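Side-chain contact in 2-dehydro-3-deoxyphosphogluconate aldolase (Vibrio fischeri, PDB 3NZR), which belongs to the KDGP aldolase family of the TIM-barrel clan and is built round a parallel sheet flanked by helices: residues A[194-197]-A[198-201]. Residues are numbered along the deposited sequence; the frame is centred on the assembly and turned at random.
With MG (magnesium ion), chain F.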
loop_
_atom_site.group_PDB
_atom_site.type_symbol
_atom_site.label_atom_id
_atom_site.label_comp_id
_atom_site.label_asym_id
_atom_site.label_seq_id
_atom_site.Cartn_x
_atom_site.Cartn_y
_atom_site.Cartn_z
ATOM N N GLY A 194 -21.500 7.134 -13.526
ATOM C CA GLY A 194 -22.584 7.018 -14.526
ATOM C C GLY A 194 -23.792 6.242 -14.079
ATOM O O GLY A 194 -24.600 5.779 -14.900
ATOM N N ILE A 195 -23.955 6.053 -12.780
ATOM C CA ILE A 195 -25.102 5.330 -12.307
ATOM C C ILE A 195 -26.223 6.337 -12.166
ATOM O O ILE A 195 -26.042 7.447 -11.607
ATOM C CB ILE A 195 -24.870 4.655 -10.970
ATOM C CG1 ILE A 195 -23.739 3.617 -11.040
ATOM C CG2 ILE A 195 -26.173 4.086 -10.381
ATOM C CD1 ILE A 195 -23.597 2.929 -9.662
ATOM N N ASP A 196 -27.382 5.974 -12.742
ATOM C CA ASP A 196 -28.565 6.832 -12.605
ATOM C C ASP A 196 -29.786 5.983 -12.298
ATOM O O ASP A 196 -29.667 4.796 -12.245
ATOM C CB ASP A 196 -28.721 7.798 -13.796
ATOM C CG ASP A 196 -28.983 7.107 -15.176
ATOM O OD1 ASP A 196 -29.451 5.948 -15.252
ATOM O OD2 ASP A 196 -28.695 7.781 -16.202
ATOM N N LEU A 197 -30.962 6.579 -12.061
ATOM C CA LEU A 197 -32.155 5.805 -11.719
ATOM C C LEU A 197 -32.605 4.847 -12.792
ATOM O O LEU A 197 -33.368 3.926 -12.516
ATOM C CB LEU A 197 -33.357 6.718 -11.386
ATOM C CG LEU A 197 -33.228 7.710 -10.243
ATOM C CD1 LEU A 197 -34.597 8.340 -9.923
ATOM C CD2 LEU A 197 -32.681 6.998 -9.007
ATOM N N GLU A 198 -32.171 5.046 -14.017
ATOM C CA GLU A 198 -32.667 4.204 -15.108
ATOM C C GLU A 198 -31.797 2.991 -15.312
ATOM O O GLU A 198 -32.274 2.000 -15.804
ATOM C CB GLU A 198 -32.737 4.995 -16.433
ATOM C CG GLU A 198 -33.829 6.029 -16.432
ATOM C CD GLU A 198 -33.453 7.254 -15.641
ATOM O OE1 GLU A 198 -32.230 7.595 -15.489
ATOM O OE2 GLU A 198 -34.409 7.875 -15.168
ATOM N N ASN A 199 -30.512 3.076 -14.942
ATOM C CA ASN A 199 -29.631 1.899 -15.055
ATOM C C ASN A 199 -29.240 1.229 -13.718
ATOM O O ASN A 199 -28.505 0.275 -13.727
ATOM C CB ASN A 199 -28.356 2.229 -15.847
ATOM C CG ASN A 199 -27.497 3.296 -15.179
ATOM O OD1 ASN A 199 -27.559 3.529 -13.950
ATOM N ND2 ASN A 199 -26.689 3.964 -15.998
ATOM N N TYR A 200 -29.709 1.754 -12.601
ATOM C CA TYR A 200 -29.340 1.274 -11.258
ATOM C C TYR A 200 -29.709 -0.196 -11.149
ATOM O O TYR A 200 -28.933 -1.025 -10.721
ATOM C CB TYR A 200 -30.111 2.041 -10.157
ATOM C CG TYR A 200 -29.833 1.561 -8.781
ATOM C CD1 TYR A 200 -28.560 1.799 -8.166
ATOM C CD2 TYR A 200 -30.791 0.891 -8.056
ATOM C CE1 TYR A 200 -28.319 1.381 -6.876
ATOM C CE2 TYR A 200 -30.547 0.434 -6.777
ATOM C CZ TYR A 200 -29.303 0.672 -6.173
ATOM O OH TYR A 200 -29.086 0.229 -4.880
ATOM N N GLU A 201 -30.919 -0.516 -11.506
ATOM C CA GLU A 201 -31.357 -1.907 -11.345
ATOM C C GLU A 201 -30.499 -2.894 -12.137
ATOM O O GLU A 201 -30.072 -3.891 -11.595
ATOM C CB GLU A 201 -32.844 -2.053 -11.645
ATOM C CG GLU A 201 -33.714 -1.462 -10.519
ATOM C CD GLU A 201 -35.154 -1.047 -10.956
ATOM O OE1 GLU A 201 -36.090 -1.397 -10.225
ATOM O OE2 GLU A 201 -35.340 -0.343 -11.984
HETATM MG MG MG F . -28.952 7.434 -18.286
HETATM O O HOH W 1 -29.141 5.455 -17.827
HETATM O O HOH W 2 -32.987 1.190 -12.892
HETATM O O HOH W 3 -31.394 9.440 -13.302
HETATM O O HOH W 4 -31.136 7.963 -17.995
HETATM O O HOH W 5 -28.856 9.352 -18.827
HETATM O O HOH W 6 -29.480 7.101 -20.350
HETATM O O HOH W 7 -27.091 7.243 -18.592
#
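Asp196 O receives two weak backbone bonds, from Asn199 N and Tyr200 N, as residues 194-197 turn through 198-199 into helix 200-209. The Asp196 carboxylate reaches forward to the next backbone amides. Asp196 OD1 accepts from Asn199 N (3.1 Å), nearly along the C-O axis, and from Glu198 N (3.1 Å), above the carboxylate plane. The bond from Glu198 N makes an Asx turn, and Asn199 N adds a second donor. With chi1 at 64°, CG sits between the backbone N and the carbonyl carbon, which lets OD1 face both amides. The Asn199 amide returns the grip: Asn199 OD1 accepts from Asp196 N (2.7 Å), and Asn199 ND2 gives an almost straight bond to Gly194 O (3.0 Å), in the carbonyl plane. Asp196 OD2 binds the magnesium ion at 2.1 Å, and five waters complete six ligands. Glu198 OE1 lies 3.2 Å from Asp196 OD1, the carboxylate planes 75° apart. The nearby metal probably eases this like-charge approach, and two different metal-bound waters donate, one to Asp196 OD1 and the other to Glu198 OE1. Ile195 CG2 meets the Tyr200 ring at its edge, at CD1 (4.0 Å). The turn links strand 188-191 to helix 200-209. Leu197 and Tyr200 pack on helix 233-247, where Thr243 hydrogen-bonds Tyr200 OH.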